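Local coordinates for protein MAU2 chromatid cohesion factor homolog (Saccharomyces cerevisiae, PDB 4XDN) that forms a complex with SCC2 that is required for cohesin to associate with chromosomes, and so takes part in sister chromatid cohesion, at residues Gly249-Ala254 with Gln287-Asn292; Asn280-Asn285 with Glu319-Leu324; Thr354-Ile359 with Ser381-Cys386. All blocks are in the same frame, centred on the assembly; numbering follows the deposited sequence.

Interaction 1 of 3, residues Gly249-Ala254 with Gln287-Asn292; sequences GPELYA and QSLVTN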
ATOM      1  N   GLY A 249      11.392 -20.009   5.306  1.00 32.37           N
ATOM      2  CA  GLY A 249      12.286 -19.703   4.203  1.00 32.12           C
ATOM      3  C   GLY A 249      12.636 -18.223   4.143  1.00 32.20           C
ATOM      4  O   GLY A 249      11.900 -17.387   4.669  1.00 31.41           O
ATOM      5  N   PRO A 250      13.760 -17.889   3.489  1.00 32.83           N
ATOM      6  CA  PRO A 250      14.264 -16.510   3.459  1.00 33.52           C
ATOM      7  C   PRO A 250      13.352 -15.529   2.717  1.00 34.05           C
ATOM      8  O   PRO A 250      13.316 -14.351   3.075  1.00 34.85           O
ATOM      9  CB  PRO A 250      15.611 -16.648   2.741  1.00 34.39           C
ATOM     10  CG  PRO A 250      15.487 -17.882   1.926  1.00 35.62           C
ATOM     11  CD  PRO A 250      14.609 -18.804   2.708  1.00 35.56           C
ATOM     12  N   GLU A 251      12.627 -16.001   1.707  1.00 33.26           N
ATOM     13  CA  GLU A 251      11.727 -15.129   0.958  1.00 31.76           C
ATOM     14  C   GLU A 251      10.586 -14.626   1.840  1.00 32.03           C
ATOM     15  O   GLU A 251      10.369 -13.420   1.961  1.00 29.27           O
ATOM     16  CB  GLU A 251      11.163 -15.852  -0.266  1.00 31.34           C
ATOM     17  CG  GLU A 251      12.177 -16.081  -1.381  1.00 33.43           C
ATOM     18  CD  GLU A 251      13.123 -17.237  -1.100  1.00 38.16           C
ATOM     19  OE1 GLU A 251      12.673 -18.265  -0.549  1.00 38.25           O
ATOM     20  OE2 GLU A 251      14.320 -17.117  -1.433  1.00 42.39           O
ATOM     21  N   LEU A 252       9.863 -15.554   2.462  1.00 30.48           N
ATOM     22  CA  LEU A 252       8.723 -15.188   3.293  1.00 28.95           C
ATOM     23  C   LEU A 252       9.159 -14.440   4.550  1.00 29.37           C
ATOM     24  O   LEU A 252       8.417 -13.608   5.068  1.00 28.11           O
ATOM     25  CB  LEU A 252       7.918 -16.433   3.678  1.00 30.33           C
ATOM     26  CG  LEU A 252       7.141 -17.113   2.546  1.00 31.69           C
ATOM     27  CD1 LEU A 252       6.487 -18.398   3.045  1.00 32.12           C
ATOM     28  CD2 LEU A 252       6.092 -16.180   1.952  1.00 31.34           C
ATOM     29  N   TYR A 253      10.362 -14.725   5.041  1.00 30.57           N
ATOM     30  CA  TYR A 253      10.855 -14.038   6.228  1.00 28.54           C
ATOM     31  C   TYR A 253      11.184 -12.581   5.904  1.00 29.69           C
ATOM     32  O   TYR A 253      11.008 -11.699   6.742  1.00 30.74           O
ATOM     33  CB  TYR A 253      12.086 -14.738   6.802  1.00 30.63           C
ATOM     34  CG  TYR A 253      12.398 -14.300   8.217  1.00 35.29           C
ATOM     35  CD1 TYR A 253      11.732 -14.860   9.299  1.00 38.35           C
ATOM     36  CD2 TYR A 253      13.348 -13.318   8.470  1.00 37.56           C
ATOM     37  CE1 TYR A 253      12.008 -14.460  10.594  1.00 40.91           C
ATOM     38  CE2 TYR A 253      13.630 -12.911   9.761  1.00 39.68           C
ATOM     39  CZ  TYR A 253      12.956 -13.485  10.819  1.00 42.05           C
ATOM     40  OH  TYR A 253      13.232 -13.086  12.108  1.00 43.90           O
ATOM     41  N   ALA A 254      11.661 -12.330   4.689  1.00 28.97           N
ATOM     42  CA  ALA A 254      11.908 -10.962   4.243  1.00 30.48           C
ATOM     43  C   ALA A 254      10.602 -10.178   4.259  1.00 30.41           C
ATOM     44  O   ALA A 254      10.579  -8.986   4.569  1.00 28.64           O
ATOM     45  CB  ALA A 254      12.522 -10.952   2.854  1.00 29.72           C
ATOM     46  N   GLN A 287      22.687 -14.259  -0.187  1.00 51.92           N
ATOM     47  CA  GLN A 287      22.994 -15.251  -1.210  1.00 56.97           C
ATOM     48  C   GLN A 287      21.784 -16.125  -1.525  1.00 54.95           C
ATOM     49  O   GLN A 287      21.550 -16.472  -2.681  1.00 54.35           O
ATOM     50  CB  GLN A 287      24.180 -16.125  -0.775  1.00 65.31           C
ATOM     51  CG  GLN A 287      23.886 -17.130   0.342  1.00 73.74           C
ATOM     52  CD  GLN A 287      23.487 -16.473   1.651  1.00 79.64           C
ATOM     53  OE1 GLN A 287      23.884 -15.341   1.938  1.00 81.88           O
ATOM     54  NE2 GLN A 287      22.700 -17.183   2.453  1.00 81.25           N
ATOM     55  N   SER A 288      21.014 -16.469  -0.497  1.00 57.08           N
ATOM     56  CA  SER A 288      19.831 -17.307  -0.677  1.00 59.84           C
ATOM     57  C   SER A 288      18.821 -16.631  -1.596  1.00 58.76           C
ATOM     58  O   SER A 288      18.233 -17.274  -2.460  1.00 58.51           O
ATOM     59  CB  SER A 288      19.179 -17.624   0.670  1.00 61.71           C
ATOM     60  OG  SER A 288      19.951 -18.554   1.408  1.00 64.05           O
ATOM     61  N   LEU A 289      18.628 -15.330  -1.404  1.00 57.79           N
ATOM     62  CA  LEU A 289      17.678 -14.575  -2.211  1.00 55.90           C
ATOM     63  C   LEU A 289      18.174 -14.400  -3.642  1.00 60.00           C
ATOM     64  O   LEU A 289      17.384 -14.428  -4.585  1.00 61.99           O
ATOM     65  CB  LEU A 289      17.414 -13.205  -1.584  1.00 49.41           C
ATOM     66  CG  LEU A 289      16.775 -13.214  -0.193  1.00 44.86           C
ATOM     67  CD1 LEU A 289      16.657 -11.794   0.339  1.00 42.43           C
ATOM     68  CD2 LEU A 289      15.411 -13.891  -0.217  1.00 42.24           C
ATOM     69  N   VAL A 290      19.481 -14.221  -3.799  1.00 60.56           N
ATOM     70  CA  VAL A 290      20.069 -13.987  -5.115  1.00 59.11           C
ATOM     71  C   VAL A 290      20.063 -15.264  -5.956  1.00 60.31           C
ATOM     72  O   VAL A 290      19.704 -15.233  -7.133  1.00 61.26           O
ATOM     73  CB  VAL A 290      21.516 -13.449  -4.994  1.00 57.56           C
ATOM     74  CG1 VAL A 290      22.179 -13.337  -6.366  1.00 57.52           C
ATOM     75  CG2 VAL A 290      21.515 -12.093  -4.302  1.00 54.77           C
ATOM     76  N   THR A 291      20.458 -16.382  -5.352  1.00 60.95           N
ATOM     77  CA  THR A 291      20.498 -17.657  -6.065  1.00 63.02           C
ATOM     78  C   THR A 291      19.091 -18.182  -6.346  1.00 63.04           C
ATOM     79  O   THR A 291      18.877 -18.927  -7.304  1.00 65.08           O
ATOM     80  CB  THR A 291      21.279 -18.730  -5.274  1.00 63.61           C
ATOM     81  OG1 THR A 291      20.692 -18.902  -3.979  1.00 63.76           O
ATOM     82  CG2 THR A 291      22.741 -18.333  -5.120  1.00 63.41           C
ATOM     83  N   ASN A 292      18.138 -17.786  -5.508  1.00 61.10           N
ATOM     84  CA  ASN A 292      16.753 -18.226  -5.641  1.00 63.72           C
ATOM     85  C   ASN A 292      15.919 -17.256  -6.478  1.00 62.14           C
ATOM     86  O   ASN A 292      14.736 -17.492  -6.725  1.00 61.85           O
ATOM     87  CB  ASN A 292      16.127 -18.398  -4.253  1.00 65.65           C
ATOM     88  CG  ASN A 292      14.724 -18.969  -4.307  1.00 70.75           C
ATOM     89  OD1 ASN A 292      13.742 -18.246  -4.130  1.00 71.47           O
ATOM     90  ND2 ASN A 292      14.621 -20.269  -4.560  1.00 73.40           N
TER

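Interaction 2 of 3, residues Asn280-Asn285 with Glu319-Leu324; sequences NFFDTN and ELKNIL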
ATOM      1  N   ASN A 280      21.174  -7.997   9.778  1.00 47.75           N
ATOM      2  CA  ASN A 280      21.628  -9.346  10.089  1.00 51.15           C
ATOM      3  C   ASN A 280      21.079 -10.352   9.083  1.00 48.12           C
ATOM      4  O   ASN A 280      21.784 -11.266   8.658  1.00 48.50           O
ATOM      5  CB  ASN A 280      21.211  -9.743  11.507  1.00 55.77           C
ATOM      6  CG  ASN A 280      21.842  -8.862  12.571  1.00 61.42           C
ATOM      7  OD1 ASN A 280      22.857  -8.207  12.331  1.00 62.43           O
ATOM      8  ND2 ASN A 280      21.244  -8.848  13.758  1.00 63.77           N
ATOM      9  N   PHE A 281      19.818 -10.169   8.703  1.00 45.70           N
ATOM     10  CA  PHE A 281      19.171 -11.038   7.728  1.00 45.85           C
ATOM     11  C   PHE A 281      19.918 -11.023   6.398  1.00 45.92           C
ATOM     12  O   PHE A 281      20.209 -12.075   5.828  1.00 46.49           O
ATOM     13  CB  PHE A 281      17.714 -10.614   7.522  1.00 42.91           C
ATOM     14  CG  PHE A 281      17.031 -11.327   6.391  1.00 41.25           C
ATOM     15  CD1 PHE A 281      16.681 -12.661   6.505  1.00 41.80           C
ATOM     16  CD2 PHE A 281      16.734 -10.660   5.214  1.00 40.20           C
ATOM     17  CE1 PHE A 281      16.054 -13.318   5.469  1.00 41.15           C
ATOM     18  CE2 PHE A 281      16.103 -11.313   4.172  1.00 39.04           C
ATOM     19  CZ  PHE A 281      15.763 -12.645   4.301  1.00 39.90           C
ATOM     20  N   PHE A 282      20.235  -9.827   5.914  1.00 45.20           N
ATOM     21  CA  PHE A 282      20.950  -9.674   4.653  1.00 44.46           C
ATOM     22  C   PHE A 282      22.337 -10.303   4.711  1.00 47.85           C
ATOM     23  O   PHE A 282      22.784 -10.920   3.745  1.00 47.11           O
ATOM     24  CB  PHE A 282      21.072  -8.192   4.284  1.00 42.85           C
ATOM     25  CG  PHE A 282      19.787  -7.567   3.808  1.00 40.65           C
ATOM     26  CD1 PHE A 282      18.896  -8.280   3.023  1.00 41.53           C
ATOM     27  CD2 PHE A 282      19.475  -6.259   4.140  1.00 40.17           C
ATOM     28  CE1 PHE A 282      17.721  -7.703   2.585  1.00 39.99           C
ATOM     29  CE2 PHE A 282      18.299  -5.678   3.705  1.00 38.09           C
ATOM     30  CZ  PHE A 282      17.422  -6.401   2.926  1.00 37.97           C
ATOM     31  N   ASP A 283      23.015 -10.147   5.843  1.00 50.46           N
ATOM     32  CA  ASP A 283      24.369 -10.671   5.999  1.00 52.98           C
ATOM     33  C   ASP A 283      24.423 -12.184   5.822  1.00 54.61           C
ATOM     34  O   ASP A 283      25.428 -12.724   5.358  1.00 56.19           O
ATOM     35  CB  ASP A 283      24.933 -10.303   7.375  1.00 54.84           C
ATOM     36  CG  ASP A 283      25.287  -8.833   7.493  1.00 56.24           C
ATOM     37  OD1 ASP A 283      25.445  -8.166   6.449  1.00 55.11           O
ATOM     38  OD2 ASP A 283      25.418  -8.348   8.636  1.00 59.24           O
ATOM     39  N   THR A 284      23.340 -12.862   6.186  1.00 54.92           N
ATOM     40  CA  THR A 284      23.327 -14.321   6.243  1.00 57.94           C
ATOM     41  C   THR A 284      22.439 -14.970   5.183  1.00 54.60           C
ATOM     42  O   THR A 284      22.572 -16.163   4.914  1.00 55.29           O
ATOM     43  CB  THR A 284      22.858 -14.804   7.629  1.00 62.03           C
ATOM     44  OG1 THR A 284      21.539 -14.307   7.890  1.00 62.66           O
ATOM     45  CG2 THR A 284      23.803 -14.310   8.714  1.00 64.07           C
ATOM     46  N   ASN A 285      21.542 -14.190   4.583  1.00 51.90           N
ATOM     47  CA  ASN A 285      20.555 -14.733   3.648  1.00 51.67           C
ATOM     48  C   ASN A 285      20.507 -14.005   2.307  1.00 48.95           C
ATOM     49  O   ASN A 285      19.639 -14.284   1.479  1.00 47.70           O
ATOM     50  CB  ASN A 285      19.168 -14.708   4.290  1.00 53.31           C
ATOM     51  CG  ASN A 285      19.088 -15.568   5.535  1.00 57.04           C
ATOM     52  OD1 ASN A 285      19.343 -15.101   6.645  1.00 59.44           O
ATOM     53  ND2 ASN A 285      18.735 -16.835   5.356  1.00 57.78           N
ATOM     54  N   GLU A 319      15.599  -5.412  -5.145  1.00 33.68           N
ATOM     55  CA  GLU A 319      14.286  -4.796  -5.010  1.00 34.91           C
ATOM     56  C   GLU A 319      13.939  -4.584  -3.543  1.00 32.31           C
ATOM     57  O   GLU A 319      13.333  -3.579  -3.178  1.00 33.86           O
ATOM     58  CB  GLU A 319      13.207  -5.655  -5.676  1.00 37.57           C
ATOM     59  CG  GLU A 319      13.188  -5.600  -7.200  1.00 42.70           C
ATOM     60  CD  GLU A 319      14.255  -6.465  -7.839  1.00 46.93           C
ATOM     61  OE1 GLU A 319      15.231  -6.824  -7.149  1.00 47.65           O
ATOM     62  OE2 GLU A 319      14.115  -6.788  -9.038  1.00 50.89           O
ATOM     63  N   LEU A 320      14.333  -5.535  -2.704  1.00 29.76           N
ATOM     64  CA  LEU A 320      13.990  -5.494  -1.289  1.00 31.37           C
ATOM     65  C   LEU A 320      14.686  -4.338  -0.576  1.00 32.42           C
ATOM     66  O   LEU A 320      14.052  -3.596   0.174  1.00 32.73           O
ATOM     67  CB  LEU A 320      14.349  -6.821  -0.618  1.00 32.32           C
ATOM     68  CG  LEU A 320      14.082  -6.911   0.886  1.00 31.12           C
ATOM     69  CD1 LEU A 320      12.633  -6.590   1.212  1.00 30.56           C
ATOM     70  CD2 LEU A 320      14.443  -8.290   1.394  1.00 32.73           C
ATOM     71  N   LYS A 321      15.987  -4.191  -0.806  1.00 32.25           N
ATOM     72  CA  LYS A 321      16.741  -3.101  -0.200  1.00 33.67           C
ATOM     73  C   LYS A 321      16.186  -1.758  -0.654  1.00 33.18           C
ATOM     74  O   LYS A 321      16.110  -0.812   0.130  1.00 32.96           O
ATOM     75  CB  LYS A 321      18.226  -3.201  -0.552  1.00 38.24           C
ATOM     76  CG  LYS A 321      18.977  -4.254   0.248  1.00 42.91           C
ATOM     77  CD  LYS A 321      20.481  -4.001   0.266  1.00 49.78           C
ATOM     78  CE  LYS A 321      20.860  -2.777   1.097  1.00 55.15           C
ATOM     79  NZ  LYS A 321      20.374  -2.866   2.507  1.00 58.13           N
ATOM     80  N   ASN A 322      15.791  -1.687  -1.922  1.00 33.75           N
ATOM     81  CA  ASN A 322      15.192  -0.479  -2.476  1.00 33.19           C
ATOM     82  C   ASN A 322      13.925  -0.094  -1.712  1.00 32.75           C
ATOM     83  O   ASN A 322      13.720   1.076  -1.389  1.00 33.15           O
ATOM     84  CB  ASN A 322      14.878  -0.678  -3.960  1.00 31.38           C
ATOM     85  CG  ASN A 322      14.555   0.623  -4.674  1.00 31.58           C
ATOM     86  OD1 ASN A 322      15.257   1.626  -4.519  1.00 31.53           O
ATOM     87  ND2 ASN A 322      13.484   0.614  -5.462  1.00 30.06           N
ATOM     88  N   ILE A 323      13.085  -1.087  -1.421  1.00 29.22           N
ATOM     89  CA  ILE A 323      11.866  -0.873  -0.643  1.00 24.81           C
ATOM     90  C   ILE A 323      12.213  -0.433   0.777  1.00 26.23           C
ATOM     91  O   ILE A 323      11.621   0.507   1.305  1.00 23.81           O
ATOM     92  CB  ILE A 323      10.993  -2.153  -0.576  1.00 32.20           C
ATOM     93  CG1 ILE A 323      10.465  -2.535  -1.966  1.00 33.80           C
ATOM     94  CG2 ILE A 323       9.822  -1.974   0.398  1.00 31.10           C
ATOM     95  CD1 ILE A 323       9.447  -1.568  -2.557  1.00 35.68           C
ATOM     96  N   LEU A 324      13.168  -1.123   1.392  1.00 28.78           N
ATOM     97  CA  LEU A 324      13.561  -0.826   2.766  1.00 31.95           C
ATOM     98  C   LEU A 324      14.108   0.588   2.887  1.00 33.15           C
ATOM     99  O   LEU A 324      13.869   1.275   3.881  1.00 33.89           O
ATOM    100  CB  LEU A 324      14.604  -1.832   3.256  1.00 35.84           C
ATOM    101  CG  LEU A 324      15.211  -1.550   4.631  1.00 40.68           C
ATOM    102  CD1 LEU A 324      14.131  -1.441   5.705  1.00 41.51           C
ATOM    103  CD2 LEU A 324      16.222  -2.624   4.995  1.00 44.64           C
TER

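Interaction 3 of 3, residues Thr354-Ile359 with Ser381-Cys386; sequences TTQKLI and SILEFC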
ATOM      1  N   THR A 354      17.756   4.205  -8.330  1.00 35.97           N
ATOM      2  CA  THR A 354      17.801   2.745  -8.292  1.00 36.09           C
ATOM      3  C   THR A 354      16.602   2.175  -9.033  1.00 35.50           C
ATOM      4  O   THR A 354      16.733   1.255  -9.841  1.00 36.30           O
ATOM      5  CB  THR A 354      17.809   2.204  -6.845  1.00 36.93           C
ATOM      6  OG1 THR A 354      19.021   2.593  -6.191  1.00 38.70           O
ATOM      7  CG2 THR A 354      17.702   0.676  -6.826  1.00 36.77           C
ATOM      8  N   THR A 355      15.434   2.739  -8.746  1.00 33.85           N
ATOM      9  CA  THR A 355      14.186   2.301  -9.353  1.00 33.74           C
ATOM     10  C   THR A 355      14.222   2.488 -10.868  1.00 33.98           C
ATOM     11  O   THR A 355      13.751   1.630 -11.613  1.00 32.83           O
ATOM     12  CB  THR A 355      12.989   3.069  -8.758  1.00 31.59           C
ATOM     13  OG1 THR A 355      12.905   2.797  -7.353  1.00 28.87           O
ATOM     14  CG2 THR A 355      11.682   2.666  -9.420  1.00 31.00           C
ATOM     15  N   GLN A 356      14.783   3.607 -11.317  1.00 33.84           N
ATOM     16  CA  GLN A 356      14.925   3.861 -12.748  1.00 35.78           C
ATOM     17  C   GLN A 356      15.734   2.757 -13.421  1.00 35.37           C
ATOM     18  O   GLN A 356      15.405   2.323 -14.525  1.00 36.33           O
ATOM     19  CB  GLN A 356      15.589   5.214 -12.995  1.00 40.94           C
ATOM     20  CG  GLN A 356      14.679   6.406 -12.775  1.00 43.03           C
ATOM     21  CD  GLN A 356      15.366   7.722 -13.084  1.00 46.62           C
ATOM     22  OE1 GLN A 356      16.516   7.944 -12.701  1.00 46.03           O
ATOM     23  NE2 GLN A 356      14.666   8.599 -13.795  1.00 48.95           N
ATOM     24  N   LYS A 357      16.790   2.308 -12.750  1.00 37.39           N
ATOM     25  CA  LYS A 357      17.643   1.249 -13.279  1.00 41.53           C
ATOM     26  C   LYS A 357      16.933  -0.105 -13.266  1.00 37.94           C
ATOM     27  O   LYS A 357      17.130  -0.922 -14.167  1.00 34.46           O
ATOM     28  CB  LYS A 357      18.950   1.168 -12.484  1.00 47.16           C
ATOM     29  CG  LYS A 357      19.964   2.239 -12.856  1.00 54.41           C
ATOM     30  CD  LYS A 357      21.254   2.091 -12.061  1.00 61.91           C
ATOM     31  CE  LYS A 357      22.476   2.020 -12.972  1.00 68.75           C
ATOM     32  NZ  LYS A 357      22.539   0.746 -13.750  1.00 71.02           N
ATOM     33  N   LEU A 358      16.112  -0.343 -12.247  1.00 38.80           N
ATOM     34  CA  LEU A 358      15.347  -1.582 -12.165  1.00 37.26           C
ATOM     35  C   LEU A 358      14.384  -1.677 -13.342  1.00 35.10           C
ATOM     36  O   LEU A 358      14.205  -2.747 -13.925  1.00 38.59           O
ATOM     37  CB  LEU A 358      14.582  -1.666 -10.843  1.00 38.58           C
ATOM     38  CG  LEU A 358      15.418  -1.896  -9.579  1.00 41.62           C
ATOM     39  CD1 LEU A 358      14.537  -1.813  -8.337  1.00 41.54           C
ATOM     40  CD2 LEU A 358      16.139  -3.237  -9.631  1.00 43.10           C
ATOM     41  N   ILE A 359      13.770  -0.551 -13.689  1.00 32.15           N
ATOM     42  CA  ILE A 359      12.905  -0.480 -14.859  1.00 34.09           C
ATOM     43  C   ILE A 359      13.710  -0.738 -16.128  1.00 38.57           C
ATOM     44  O   ILE A 359      13.330  -1.558 -16.964  1.00 36.15           O
ATOM     45  CB  ILE A 359      12.209   0.891 -14.961  1.00 35.63           C
ATOM     46  CG1 ILE A 359      11.263   1.093 -13.778  1.00 34.66           C
ATOM     47  CG2 ILE A 359      11.436   1.015 -16.276  1.00 37.25           C
ATOM     48  CD1 ILE A 359      10.774   2.516 -13.622  1.00 37.62           C
ATOM     49  N   SER A 381       5.195   3.743  -9.531  1.00 29.39           N
ATOM     50  CA  SER A 381       4.538   4.245  -8.328  1.00 32.29           C
ATOM     51  C   SER A 381       5.583   4.615  -7.283  1.00 31.31           C
ATOM     52  O   SER A 381       5.412   5.577  -6.537  1.00 34.08           O
ATOM     53  CB  SER A 381       3.563   3.210  -7.761  1.00 35.93           C
ATOM     54  OG  SER A 381       4.255   2.128  -7.164  1.00 39.00           O
ATOM     55  N   ILE A 382       6.667   3.845  -7.233  1.00 30.70           N
ATOM     56  CA  ILE A 382       7.764   4.136  -6.318  1.00 30.60           C
ATOM     57  C   ILE A 382       8.398   5.470  -6.692  1.00 32.77           C
ATOM     58  O   ILE A 382       8.718   6.273  -5.816  1.00 30.72           O
ATOM     59  CB  ILE A 382       8.831   3.019  -6.325  1.00 30.55           C
ATOM     60  CG1 ILE A 382       8.246   1.744  -5.711  1.00 30.15           C
ATOM     61  CG2 ILE A 382      10.081   3.453  -5.551  1.00 31.69           C
ATOM     62  CD1 ILE A 382       9.165   0.533  -5.758  1.00 31.84           C
ATOM     63  N   LEU A 383       8.578   5.709  -7.988  1.00 33.23           N
ATOM     64  CA  LEU A 383       9.075   7.000  -8.456  1.00 33.79           C
ATOM     65  C   LEU A 383       8.138   8.110  -7.991  1.00 33.49           C
ATOM     66  O   LEU A 383       8.582   9.184  -7.587  1.00 34.05           O
ATOM     67  CB  LEU A 383       9.202   7.031  -9.982  1.00 33.40           C
ATOM     68  CG  LEU A 383      10.173   6.057 -10.655  1.00 34.91           C
ATOM     69  CD1 LEU A 383      10.118   6.227 -12.170  1.00 35.54           C
ATOM     70  CD2 LEU A 383      11.599   6.247 -10.154  1.00 38.47           C
ATOM     71  N   GLU A 384       6.838   7.838  -8.047  1.00 33.60           N
ATOM     72  CA  GLU A 384       5.838   8.821  -7.653  1.00 35.94           C
ATOM     73  C   GLU A 384       5.878   9.072  -6.147  1.00 34.88           C
ATOM     74  O   GLU A 384       5.631  10.190  -5.695  1.00 32.83           O
ATOM     75  CB  GLU A 384       4.445   8.364  -8.084  1.00 40.18           C
ATOM     76  CG  GLU A 384       4.216   8.456  -9.584  1.00 44.93           C
ATOM     77  CD  GLU A 384       2.940   7.771 -10.030  1.00 49.77           C
ATOM     78  OE1 GLU A 384       2.189   7.274  -9.162  1.00 51.65           O
ATOM     79  OE2 GLU A 384       2.687   7.726 -11.252  1.00 52.75           O
ATOM     80  N   PHE A 385       6.196   8.036  -5.375  1.00 34.58           N
ATOM     81  CA  PHE A 385       6.352   8.186  -3.932  1.00 31.92           C
ATOM     82  C   PHE A 385       7.556   9.069  -3.608  1.00 32.96           C
ATOM     83  O   PHE A 385       7.499   9.894  -2.697  1.00 32.62           O
ATOM     84  CB  PHE A 385       6.510   6.825  -3.250  1.00 28.69           C
ATOM     85  CG  PHE A 385       5.210   6.099  -3.019  1.00 28.93           C
ATOM     86  CD1 PHE A 385       4.230   6.643  -2.207  1.00 29.63           C
ATOM     87  CD2 PHE A 385       4.981   4.859  -3.596  1.00 28.74           C
ATOM     88  CE1 PHE A 385       3.039   5.973  -1.988  1.00 31.69           C
ATOM     89  CE2 PHE A 385       3.792   4.184  -3.379  1.00 28.85           C
ATOM     90  CZ  PHE A 385       2.821   4.741  -2.575  1.00 29.62           C
ATOM     91  N   CYS A 386       8.639   8.893  -4.359  1.00 32.76           N
ATOM     92  CA  CYS A 386       9.862   9.658  -4.136  1.00 33.96           C
ATOM     93  C   CYS A 386       9.625  11.151  -4.328  1.00 36.44           C
ATOM     94  O   CYS A 386      10.071  11.965  -3.522  1.00 37.17           O
ATOM     95  CB  CYS A 386      10.973   9.187  -5.077  1.00 34.91           C
ATOM     96  SG  CYS A 386      11.663   7.560  -4.682  1.00 32.45           S
TER

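Interaction 1 of 3, residues Gly249-Ala254 with Gln287-Asn292
The side chain of E251, rooted in the first turn of helix 250-266, runs past L289 in the opposite direction and illustrates how a buried glutamate can be housed between two helix ends. From CB the chain steps to CG, which lies beside the backbone N (chi1 -71°) and 4.1 Å from L289 CD2. A bend at chi2 (78°) then swings the carboxylate across to the other segment. Its outer oxygen, OE2, rests 3.6 Å from L289 CD2 and the same distance from N292 CB, and stands 4.0 Å from the carbonyl oxygen of S288. The leucine methyl and the asparagine CB thus lie on it, and the amide of N292 is close as well. The start of its own helix 250-266 probably eases the burial of the charge, while the carbonyl end of helix 272-291 would oppose it.

The two are successive helices of the TPR-like helical array of this family, and the contact joins the start of one to the end of the next. Helix 272-291 is kinked at Q287 and S288, and the short end segments, the second of them just after this kink, make an angle of 111°.

P250 and L289 make the apolar part of the interface. P250 CG packs 3.9 Å from S288 CB, and P250 CB lies 4.0 Å from L289 CD2. That same leucine methyl also sits over the backbone of the first turn, at 3.9 Å from P250 O. Behind the contact, E251 leans on F315 of helix 312-315 and on C297 at the start of strand 297-302.

Interaction 2 of 3, residues Asn280-Asn285 with Glu319-Leu324
Apolar contacts at the rim of a single ring, F282, carry most of the meeting with L320 and L324. L320 CD2 comes to 3.5 Å from F282 CE1, near the ring plane, and L320 CG lies in that plane at the same edge, 3.9 Å from F282 CZ. One helical turn further on, L324 CD2 reaches the far flank of the ring, 3.9 Å from F282 CE2. Both leucines place CG anti to the backbone N, which sends the two branches toward the phenylalanine so that its outer edge is lodged between them. F281 adds a looser contact, with L320 CD2 at the edge of its ring.

The helices run almost exactly antiparallel, at 172°, as in the helical array of a TPR-like superhelix, although a beta hairpin and the short helix 312-315 intervene along the chain. Their local axes are 12.8 Å apart, a wide spacing that an aromatic side chain is long enough to span.

A CH-pi contact comes from K321, whose CG lies 4.2 Å from the F282 ring centroid and off-centre over the ring. The lysine then folds back through its last two torsions, chi3 and chi4, and the ammonium arrives obliquely, with K321 NZ 3.7 Å from F282 CE2.

Two further rings pack on F282: Y317 meets it edge-to-face, and F278, one turn earlier on the same helix, joins with the planes inclined at about 30°.

Interaction 3 of 3, residues Thr354-Ile359 with Ser381-Cys386
T355 faces L383 with 7.0 Å between their CA atoms, on two helix segments that run antiparallel at 166° with their axes 10.0 Å apart. At this spacing fairly small and branched side chains suffice to fill the interface. The threonine and leucine side chains lie alongside, running opposite ways, and the leucine methyl CD2 settles 3.7 Å from T355 CG2, close to T355 CB as well. The leucine fork divides its work: while CD2 serves the threonine, CD1 meets I359 tip to tip, 4.0 Å from I359 CD1, one turn further along helix 339-360. Q356 contributes the aliphatic part of its chain at the exposed margin, crossing L383 at about a right angle with its CG 4.0 Å from L383 CD2.

The segments belong to the consecutive long helices 339-360 and 369-398, which form an antiparallel helical hairpin of the kind from which TPR-like arrays are built. Across the T355-L383 pair from Q356, I382 lies obliquely to the threonine, with I382 CG2 3.4 Å from T355 OG1. That oxygen has its polar needs met elsewhere. With chi1 at -62°, OG1 lies beside the threonine's own backbone N and hydrogen-bonds to the carbonyl oxygen of V351 on the preceding turn, and it is probably also hydrogen-bonded to N322 ND2 of helix 317-331; the same rotation leaves CG2 anti to the backbone N and available to L383. I382 additionally packs on I323 and V351. S381, I382 and F385 touch the chain of another protein in the assembly, probably the SCC2 partner.

In the fold
Running from the N terminus, helix 250-266 opens interaction 1, but 280-285 opens interaction 2 before 287-292 closes the first, so the two cross. Both draw on helix 272-291, their centres are 9 Å apart, and F281 links them by packing on A254 and L289. Interaction 2 closes at 319-324, beyond strands 297-302 and 305-310. Interaction 3 follows in series, closing the shorter loop between helices 339-360 and 369-398. It touches interaction 2 through N322 and I323 of helix 317-331. Interactions 1 and 3 do not touch; helix 317-331 lies in the path that connects them across the array.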